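Local coordinates for K Homology domain-containing protein (Pyrococcus horikoshii, PDB 2E3U) that probably acts as a Dim2p-like pre-ribosomal RNA processing factor, binding RNA through two type I KH-like domains, at residues A[74-79]-A[95-100]. Numbering follows the deposited sequence.
Sequences GEVWIT and DIVLAI
Val97 meets Val76 and Ile78 in the hydrophobic core of the first KH-like domain, where helix 87-101 packs against the middle strand of a three-stranded antiparallel sheet. The succession strand, two helices, two strands, helix across residues 35-101, with sheet order 1-3-2, identifies the type I KH topology. Val97 supplies the helix side of the contact, dividing its two methyl groups between alternate residues of the strand. CG1, anti to the backbone N (chi1 174°), is presented to Val76: it lies 4.1 Å from Val76 CG2. Its distances to Val76 CB and CG1 are practically the same, so this methyl rests over the branch point rather than against one prong, and the two valines reach toward each other tip to tip. The second methyl, CG2, serves Ile78 instead, standing 4.2 Å from Ile78 CG1. The isoleucine therefore takes part through its longer branch; CD1, at the end of that branch, is nearly as close. These methyl separations are those of ordinary van der Waals contact. The backbones themselves stand well apart, with 8.1 Å between Val76 CA and Val97 CA, and the patch is small, burying 111 Å² in all. Strand alternation accounts for the selection of residues, since Val76 and Ile78 point to the helix while Glu75, Trp77 and Thr79 leave by the other face of the sheet, where Trp77 stacks edge-to-face on Tyr37. The three touching residues are all buried, and neighbouring elements enclose them. Val97 also touches Val38 on strand 35-39, Val76 touches Ile67 and Ile69 on strand 65-69, and both valines reach Leu48, so helix 42-49 and the two outer strands join helix 87-101 around this core.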
loop_
_atom_site.group_PDB
_atom_site.type_symbol
_atom_site.label_atom_id
_atom_site.label_comp_id
_atom_site.label_asym_id
_atom_site.label_seq_id
_atom_site.Cartn_x
_atom_site.Cartn_y
_atom_site.Cartn_z
ATOM N N GLY A 74 12.190 4.532 -12.529
ATOM C CA GLY A 74 11.073 4.297 -11.607
ATOM C C GLY A 74 10.604 5.589 -10.976
ATOM O O GLY A 74 9.793 5.553 -10.089
ATOM N N GLU A 75 11.112 6.739 -11.458
ATOM C CA GLU A 75 10.699 8.019 -10.937
ATOM C C GLU A 75 9.308 8.395 -11.432
ATOM O O GLU A 75 9.034 8.278 -12.623
ATOM C CB GLU A 75 11.711 9.100 -11.339
ATOM C CG GLU A 75 12.965 9.096 -10.466
ATOM C CD GLU A 75 14.035 10.015 -10.993
ATOM O OE1 GLU A 75 14.558 9.740 -12.088
ATOM O OE2 GLU A 75 14.362 11.013 -10.317
ATOM N N VAL A 76 8.437 8.864 -10.529
ATOM C CA VAL A 76 7.082 9.271 -10.918
ATOM C C VAL A 76 6.724 10.639 -10.373
ATOM O O VAL A 76 6.941 10.921 -9.198
ATOM C CB VAL A 76 5.981 8.241 -10.492
ATOM C CG1 VAL A 76 4.615 8.565 -11.156
ATOM C CG2 VAL A 76 6.419 6.768 -10.807
ATOM N N TRP A 77 6.182 11.477 -11.262
ATOM C CA TRP A 77 5.679 12.804 -10.946
ATOM C C TRP A 77 4.143 12.836 -11.016
ATOM O O TRP A 77 3.556 12.493 -12.032
ATOM C CB TRP A 77 6.273 13.855 -11.927
ATOM C CG TRP A 77 7.743 14.034 -11.804
ATOM C CD1 TRP A 77 8.377 15.004 -11.095
ATOM C CD2 TRP A 77 8.795 13.244 -12.431
ATOM N NE1 TRP A 77 9.731 14.856 -11.204
ATOM C CE2 TRP A 77 10.021 13.800 -12.027
ATOM C CE3 TRP A 77 8.806 12.128 -13.294
ATOM C CZ2 TRP A 77 11.276 13.275 -12.433
ATOM C CZ3 TRP A 77 10.051 11.608 -13.715
ATOM C CH2 TRP A 77 11.270 12.188 -13.283
ATOM N N ILE A 78 3.502 13.276 -9.942
ATOM C CA ILE A 78 2.078 13.441 -9.911
ATOM C C ILE A 78 1.777 14.923 -9.895
ATOM O O ILE A 78 2.111 15.621 -8.943
ATOM C CB ILE A 78 1.406 12.702 -8.714
ATOM C CG1 ILE A 78 1.747 11.205 -8.717
ATOM C CG2 ILE A 78 -0.129 12.912 -8.749
ATOM C CD1 ILE A 78 3.053 10.797 -7.929
ATOM N N THR A 79 1.159 15.409 -10.963
ATOM C CA THR A 79 0.931 16.840 -11.107
ATOM C C THR A 79 -0.555 17.186 -11.236
ATOM O O THR A 79 -1.352 16.429 -11.803
ATOM C CB THR A 79 1.770 17.477 -12.265
ATOM O OG1 THR A 79 1.543 16.752 -13.469
ATOM C CG2 THR A 79 3.246 17.398 -11.999
ATOM N N ASP A 95 -0.247 8.390 -3.437
ATOM C CA ASP A 95 -0.340 7.272 -2.532
ATOM C C ASP A 95 -0.759 6.000 -3.271
ATOM O O ASP A 95 -0.296 4.930 -2.939
ATOM C CB ASP A 95 -1.304 7.602 -1.392
ATOM C CG ASP A 95 -0.732 8.612 -0.427
ATOM O OD1 ASP A 95 0.476 8.971 -0.513
ATOM O OD2 ASP A 95 -1.491 9.066 0.446
ATOM N N ILE A 96 -1.589 6.128 -4.288
ATOM C CA ILE A 96 -1.940 4.996 -5.141
ATOM C C ILE A 96 -0.732 4.465 -5.894
ATOM O O ILE A 96 -0.504 3.245 -5.926
ATOM C CB ILE A 96 -3.054 5.374 -6.158
ATOM C CG1 ILE A 96 -4.365 5.586 -5.420
ATOM C CG2 ILE A 96 -3.184 4.307 -7.278
ATOM C CD1 ILE A 96 -5.430 6.323 -6.282
ATOM N N VAL A 97 0.015 5.380 -6.524
ATOM C CA VAL A 97 1.332 5.078 -7.103
ATOM C C VAL A 97 2.284 4.359 -6.134
ATOM O O VAL A 97 2.888 3.308 -6.488
ATOM C CB VAL A 97 2.037 6.372 -7.602
ATOM C CG1 VAL A 97 3.465 6.090 -8.064
ATOM C CG2 VAL A 97 1.202 7.018 -8.721
ATOM N N LEU A 98 2.460 4.953 -4.950
ATOM C CA LEU A 98 3.259 4.326 -3.870
ATOM C C LEU A 98 2.760 2.940 -3.428
ATOM O O LEU A 98 3.572 2.056 -3.171
ATOM C CB LEU A 98 3.302 5.225 -2.622
ATOM C CG LEU A 98 4.124 6.493 -2.726
ATOM C CD1 LEU A 98 3.896 7.278 -1.441
ATOM C CD2 LEU A 98 5.637 6.092 -2.924
ATOM N N ALA A 99 1.429 2.793 -3.306
ATOM C CA ALA A 99 0.790 1.527 -2.952
ATOM C C ALA A 99 1.064 0.431 -4.023
ATOM O O ALA A 99 1.444 -0.680 -3.682
ATOM C CB ALA A 99 -0.732 1.730 -2.755
ATOM N N ILE A 100 0.853 0.759 -5.302
ATOM C CA ILE A 100 1.247 -0.119 -6.414
ATOM C C ILE A 100 2.761 -0.468 -6.360
ATOM O O ILE A 100 3.154 -1.618 -6.477
ATOM C CB ILE A 100 0.860 0.516 -7.789
ATOM C CG1 ILE A 100 -0.665 0.710 -7.850
ATOM C CG2 ILE A 100 1.364 -0.370 -8.995
ATOM C CD1 ILE A 100 -1.138 1.567 -9.060
#